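Local coordinates for protein teichoic acid D-alanine hydrolase (PDB 5ZH8) that removes D-alanyl esters from wall teichoic acid and lipoteichoic acid, and affects methicillin resistance and cell wall structure in Staphylococcus aureus, at residues A[71-74]-A[75-78]; A[138-142]-A[143-147]; A[219-222]-A[223-227]. All coordinates share one frame; numbering follows the deposited sequence.

Contact 1. Residues A[71-74]-A[75-78]; sequences SKDP and KYKK
Asp73 sits at the N-cap of helix 74-85, and the end of its side chain comes close to Lys75 and Tyr76 in the first turn. Asp73 CB lies 3.8 Å from CD2 of Tyr76. With chi1 at -174°, CG lies anti to the backbone N, which places the carboxylate obliquely against the CD2-CE2 side of that ring. Asp73 CG is 3.6 Å from Tyr76 CD2. The carboxylate and ring planes stand almost perpendicular, 88° apart. At the tip the two oxygens part. Asp73 OD1 faces the start of the helix and lies 3.5 Å from Lys75 N. Asp73 OD2 approaches CD2 and CE2 of the Tyr76 ring obliquely, and it forms a long salt bridge of 3.9 Å with Lys75 NZ. The backbone does the firmer work. Asp73 O accepts Lys77 N at 3.1 Å, with an N-H...O angle of 168°, while Tyr76 N makes a weak bond to the same oxygen. Pro74 O takes Lys78 N at 3.0 Å. Outside the turn, Glu96 binds both Lys75 NZ and Tyr76 OH, and Tyr359 OH also bonds to Lys75 NZ. The lysine charge is therefore shared. The long Asp73 bridge is probably a weak addition, and a carboxylate at the N-cap would suit the positive helix end.

Contact 2. Residues A[138-142]-A[143-147]; sequences KQLEE and EHKIN
Leu140, Glu143 and Ile146 carry this contact, where helix 129-142 ends in a Schellman motif. His144 leaves the helix with a positive phi of 67°, and the chain folds back over the last turn. Lys145 N bonds to Leu140 O at 3.0 Å, and His144 N bonds to Glu141 O. The second donor comes in above the carbonyl plane, whereas the first meets its oxygen nearly head-on. Ile146 N adds a weak bond to Leu140 O, so two donors share that oxygen.

Leu140 is buried and presents different atoms to different partners. Leu140 CB packs on Ile146 CD1 at 3.7 Å. Its CD2 branch points elsewhere, to the side chains of Glu143 and Lys145. Leu140 CD2 lies 4.1 Å from Lys145 CD. Leu140 also packs on Ile223, Val226 and Thr227 of helix 213-227, and Ile146 on Val226.

Ile146 has CG1 between its backbone N and carbonyl carbon, chi1 67°. This turns CG1 to the helix end, and the extended chi2 carries CD1 on to Leu140 CB. Ile146 CG1 rests against the aliphatic CG of Glu141 at 3.6 Å. Beyond that CG the Glu141 chain is extended, and its carboxylate bonds to Tyr331 OH and forms a salt bridge with Lys138.

Glu143 packs against the carbonyl of Gln139. Glu143 N bonds to Gln139 O at 2.9 Å, and its CB and CG lie beside that same oxygen. OE2 forms a salt bridge with Lys238, the residue whose backbone O also receives Gln139 NE2. The Glu143 carboxylate is thus held by lysines at both oxygens. Lys145 NZ reaches Glu143 OE1 at 2.7 Å, on the anti side and 24° out of the carboxylate plane.

Contact 3. Residues A[219-222]-A[223-227]; sequences LAKV and IEEVT
The carboxylate of Glu224 is the flat group that meets Lys221, one turn earlier in helix 213-227. Lys221 NZ arrives nearly along the C-O axis of Glu224 OE1, at 2.7 Å, in a salt bridge that is also a hydrogen bond. The other oxygen, OE2, accepts the backbone N of Tyr231. The second carboxylate, that of Glu225, is less closely engaged. Glu225 OE1 lies 4.0 Å from Lys221 CE, and Lys221 NZ stays 4.7 Å from Glu225 OE1.

Lys221 reaches its partner by a bent path. Its CB points away from residues 223-227, but bends at chi2, 67°, and at chi3 bring the chain back. The Glu224 chain is extended beyond CG, and the two side chains cross at about a right angle. Asp190 of helix 189-199 is a second salt-bridge partner of NZ. The ammonium is therefore shared by two acids from different helices.

Regular helical bonds run behind these side chains. Glu225 N bonds to Lys221 O at 2.8 Å, and Val226 N bonds to Val222 O at 3.0 Å. On another side of the helix, Val222 CG1 faces Val226 CG1 at 4.3 Å, a loose apolar contact. Leu167 touches both Val222 and Leu219; Leu219 also meets Leu170 and Met171.

Lys221 and Glu224 are both buried, so each charge probably offsets the other in part, and Asp190 adds a second negative partner. The lysine probably stays protonated. The Lys221-Glu224 pair lies within helix 213-227, and the Lys221-Asp190 salt bridge ties that helix to helix 189-199.

Overall arrangement
All three contacts are local and follow one another along the chain, so none nests in or crosses another. Contact 1 turns the chain from strand 68-69 into helix 74-85, beside the large antiparallel sheet of the beta-lactamase-family fold. Contact 2 closes the end of helix 129-142 and starts the loop toward helix 152-155. Contact 3 lies within the last turns of helix 213-227. Contact 1 stands apart, its centre about 44 Å from that of contact 2 and across the centre of the chain. Contacts 2 and 3 touch: Leu140 CD1 packs on Val226 CG2 at 3.6 Å, and Ile146 also meets Val226. This joins the ends of helices 129-142 and 213-227.

Contact 1. Residues A[71-74]-A[75-78]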
# COMPACT_ATOMS: atom_id res chain seq x y z
N SER A 71 -26.89 18.30 -3.19
CA SER A 71 -27.25 17.29 -4.19
C SER A 71 -27.91 17.90 -5.42
O SER A 71 -27.98 17.26 -6.47
CB SER A 71 -28.17 16.23 -3.57
OG SER A 71 -29.44 16.79 -3.25
N LYS A 72 -28.39 19.14 -5.30
CA LYS A 72 -28.97 19.86 -6.43
C LYS A 72 -27.93 20.37 -7.42
O LYS A 72 -28.29 20.81 -8.51
CB LYS A 72 -29.83 21.03 -5.94
CG LYS A 72 -30.98 20.64 -5.04
CD LYS A 72 -32.29 20.38 -5.81
CE LYS A 72 -32.30 18.99 -6.44
NZ LYS A 72 -33.68 18.53 -6.76
N ASP A 73 -26.65 20.32 -7.06
CA ASP A 73 -25.57 20.66 -8.00
C ASP A 73 -24.97 19.38 -8.58
O ASP A 73 -24.23 18.67 -7.88
CB ASP A 73 -24.50 21.48 -7.28
CG ASP A 73 -23.41 21.99 -8.24
OD1 ASP A 73 -23.44 21.65 -9.44
OD2 ASP A 73 -22.54 22.75 -7.79
N PRO A 74 -25.28 19.07 -9.86
CA PRO A 74 -24.86 17.82 -10.51
C PRO A 74 -23.41 17.39 -10.28
O PRO A 74 -23.17 16.20 -10.12
CB PRO A 74 -25.08 18.11 -11.99
CG PRO A 74 -26.18 19.09 -12.01
CD PRO A 74 -26.11 19.89 -10.75
N LYS A 75 -22.48 18.35 -10.27
CA LYS A 75 -21.07 18.05 -10.00
C LYS A 75 -20.90 17.27 -8.70
O LYS A 75 -20.31 16.20 -8.69
CB LYS A 75 -20.26 19.33 -9.83
CG LYS A 75 -20.07 20.18 -11.06
CD LYS A 75 -19.19 21.39 -10.77
CE LYS A 75 -19.54 22.09 -9.46
NZ LYS A 75 -19.03 23.48 -9.40
N TYR A 76 -21.42 17.85 -7.62
CA TYR A 76 -21.22 17.33 -6.28
C TYR A 76 -22.07 16.10 -6.02
O TYR A 76 -21.66 15.21 -5.26
CB TYR A 76 -21.51 18.41 -5.24
CG TYR A 76 -20.58 19.58 -5.37
CD1 TYR A 76 -19.21 19.43 -5.16
CD2 TYR A 76 -21.05 20.84 -5.72
CE1 TYR A 76 -18.34 20.50 -5.29
CE2 TYR A 76 -20.19 21.92 -5.84
CZ TYR A 76 -18.84 21.74 -5.63
OH TYR A 76 -17.97 22.80 -5.77
N LYS A 77 -23.24 16.03 -6.65
CA LYS A 77 -24.06 14.84 -6.58
C LYS A 77 -23.32 13.65 -7.18
O LYS A 77 -23.36 12.54 -6.64
CB LYS A 77 -25.37 15.06 -7.32
CG LYS A 77 -26.31 13.87 -7.21
CD LYS A 77 -27.71 14.19 -7.72
CE LYS A 77 -28.58 12.94 -7.72
NZ LYS A 77 -28.50 12.17 -6.44
N LYS A 78 -22.65 13.90 -8.30
CA LYS A 78 -21.88 12.90 -9.02
C LYS A 78 -20.72 12.42 -8.15
O LYS A 78 -20.41 11.24 -8.13
CB LYS A 78 -21.35 13.49 -10.33
CG LYS A 78 -21.31 12.55 -11.51
CD LYS A 78 -20.74 13.27 -12.75
CE LYS A 78 -21.58 13.09 -14.03
NZ LYS A 78 -21.27 11.88 -14.84

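Contact 2. Residues A[138-142]-A[143-147]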
# COMPACT_ATOMS: atom_id res chain seq x y z
N LYS A 138 10.17 29.18 4.03
CA LYS A 138 10.00 30.37 3.21
C LYS A 138 9.83 31.61 4.09
O LYS A 138 10.43 32.66 3.82
CB LYS A 138 8.82 30.22 2.25
CG LYS A 138 8.58 31.43 1.35
CD LYS A 138 9.73 31.71 0.38
CE LYS A 138 9.69 30.77 -0.81
NZ LYS A 138 11.02 30.65 -1.48
N GLN A 139 9.03 31.49 5.14
CA GLN A 139 8.87 32.57 6.10
C GLN A 139 10.21 33.01 6.68
O GLN A 139 10.51 34.21 6.74
CB GLN A 139 7.93 32.15 7.23
CG GLN A 139 6.46 32.21 6.86
CD GLN A 139 5.58 31.60 7.95
OE1 GLN A 139 6.06 30.91 8.84
NE2 GLN A 139 4.27 31.87 7.87
N LEU A 140 11.03 32.05 7.09
CA LEU A 140 12.35 32.32 7.65
C LEU A 140 13.30 32.98 6.65
O LEU A 140 14.16 33.76 7.04
CB LEU A 140 12.98 31.04 8.20
CG LEU A 140 12.34 30.53 9.50
CD1 LEU A 140 12.97 29.21 9.90
CD2 LEU A 140 12.49 31.56 10.61
N GLU A 141 13.16 32.64 5.37
CA GLU A 141 13.95 33.26 4.31
C GLU A 141 13.62 34.74 4.18
O GLU A 141 14.52 35.58 4.09
CB GLU A 141 13.71 32.56 2.97
CG GLU A 141 14.25 31.15 2.89
CD GLU A 141 13.76 30.40 1.68
OE1 GLU A 141 13.97 30.90 0.56
OE2 GLU A 141 13.18 29.31 1.84
N GLU A 142 12.33 35.06 4.21
CA GLU A 142 11.85 36.44 4.11
C GLU A 142 12.07 37.25 5.40
O GLU A 142 12.09 38.48 5.37
CB GLU A 142 10.37 36.45 3.73
CG GLU A 142 10.04 35.80 2.39
CD GLU A 142 10.80 36.41 1.22
OE1 GLU A 142 10.82 37.66 1.10
OE2 GLU A 142 11.38 35.63 0.42
N GLU A 143 12.23 36.56 6.52
CA GLU A 143 12.66 37.19 7.77
C GLU A 143 14.18 37.40 7.82
O GLU A 143 14.68 38.02 8.75
CB GLU A 143 12.20 36.35 8.97
CG GLU A 143 10.70 36.36 9.18
CD GLU A 143 10.26 35.49 10.35
OE1 GLU A 143 11.10 35.15 11.21
OE2 GLU A 143 9.06 35.15 10.42
N HIS A 144 14.89 36.88 6.82
CA HIS A 144 16.35 37.01 6.71
C HIS A 144 17.10 36.26 7.81
O HIS A 144 18.15 36.69 8.27
CB HIS A 144 16.78 38.49 6.67
CG HIS A 144 15.88 39.37 5.87
ND1 HIS A 144 16.06 39.61 4.53
CD2 HIS A 144 14.77 40.06 6.23
CE1 HIS A 144 15.11 40.42 4.09
NE2 HIS A 144 14.32 40.71 5.11
N LYS A 145 16.53 35.12 8.22
CA LYS A 145 17.12 34.24 9.22
C LYS A 145 17.81 33.04 8.60
O LYS A 145 18.69 32.46 9.21
CB LYS A 145 16.06 33.77 10.21
CG LYS A 145 15.55 34.88 11.12
CD LYS A 145 14.94 34.33 12.39
CE LYS A 145 14.37 35.44 13.26
NZ LYS A 145 13.20 36.08 12.61
N ILE A 146 17.39 32.65 7.40
CA ILE A 146 18.08 31.61 6.62
C ILE A 146 18.19 32.03 5.17
O ILE A 146 17.44 32.86 4.69
CB ILE A 146 17.36 30.24 6.68
CG1 ILE A 146 16.01 30.32 5.96
CG2 ILE A 146 17.17 29.79 8.12
CD1 ILE A 146 15.20 29.04 6.03
N ASN A 147 19.15 31.43 4.46
CA ASN A 147 19.23 31.56 3.01
C ASN A 147 19.22 30.16 2.43
O ASN A 147 19.98 29.29 2.86
CB ASN A 147 20.49 32.31 2.61
CG ASN A 147 20.45 32.79 1.18
OD1 ASN A 147 20.57 32.00 0.23
ND2 ASN A 147 20.28 34.09 1.01

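Contact 3. Residues A[219-222]-A[223-227]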
# COMPACT_ATOMS: atom_id res chain seq x y z
N LEU A 219 15.30 19.70 8.11
CA LEU A 219 14.79 21.07 7.91
C LEU A 219 13.96 21.55 9.08
O LEU A 219 14.02 22.71 9.46
CB LEU A 219 13.96 21.17 6.62
CG LEU A 219 14.72 21.17 5.30
CD1 LEU A 219 13.75 21.15 4.13
CD2 LEU A 219 15.69 22.34 5.21
N ALA A 220 13.17 20.65 9.66
CA ALA A 220 12.39 20.98 10.86
C ALA A 220 13.32 21.35 12.02
O ALA A 220 13.03 22.28 12.78
CB ALA A 220 11.49 19.82 11.24
N LYS A 221 14.44 20.64 12.16
CA LYS A 221 15.41 20.94 13.21
C LYS A 221 16.14 22.26 12.94
O LYS A 221 16.43 23.01 13.88
CB LYS A 221 16.42 19.79 13.36
CG LYS A 221 17.34 19.92 14.56
CD LYS A 221 16.57 19.77 15.87
CE LYS A 221 17.05 20.76 16.92
NZ LYS A 221 16.05 20.92 18.02
N VAL A 222 16.42 22.52 11.67
CA VAL A 222 16.99 23.81 11.24
C VAL A 222 16.08 24.95 11.70
O VAL A 222 16.54 25.95 12.27
CB VAL A 222 17.20 23.87 9.70
CG1 VAL A 222 17.47 25.29 9.23
CG2 VAL A 222 18.33 22.94 9.27
N ILE A 223 14.78 24.78 11.46
CA ILE A 223 13.78 25.76 11.90
C ILE A 223 13.87 25.97 13.40
O ILE A 223 13.91 27.10 13.87
CB ILE A 223 12.34 25.32 11.51
CG1 ILE A 223 12.16 25.39 9.99
CG2 ILE A 223 11.29 26.20 12.19
CD1 ILE A 223 10.96 24.62 9.48
N GLU A 224 13.92 24.87 14.15
CA GLU A 224 13.99 24.96 15.61
C GLU A 224 15.26 25.67 16.07
O GLU A 224 15.20 26.51 16.97
CB GLU A 224 13.90 23.58 16.25
CG GLU A 224 12.50 22.98 16.23
CD GLU A 224 12.40 21.71 17.04
OE1 GLU A 224 13.45 21.08 17.32
OE2 GLU A 224 11.26 21.35 17.41
N GLU A 225 16.38 25.34 15.44
CA GLU A 225 17.69 25.86 15.84
C GLU A 225 17.83 27.36 15.57
O GLU A 225 18.34 28.08 16.41
CB GLU A 225 18.81 25.10 15.11
CG GLU A 225 20.20 25.32 15.67
CD GLU A 225 20.42 24.68 17.02
OE1 GLU A 225 19.81 23.61 17.29
OE2 GLU A 225 21.21 25.24 17.82
N VAL A 226 17.37 27.82 14.40
CA VAL A 226 17.50 29.23 14.02
C VAL A 226 16.54 30.11 14.80
O VAL A 226 16.86 31.26 15.09
CB VAL A 226 17.28 29.49 12.51
CG1 VAL A 226 18.31 28.74 11.68
CG2 VAL A 226 15.87 29.15 12.08
N THR A 227 15.36 29.58 15.12
CA THR A 227 14.33 30.33 15.84
C THR A 227 14.48 30.20 17.36
O THR A 227 13.92 31.00 18.11
CB THR A 227 12.92 29.86 15.46
OG1 THR A 227 12.72 28.51 15.90
CG2 THR A 227 12.70 29.94 13.96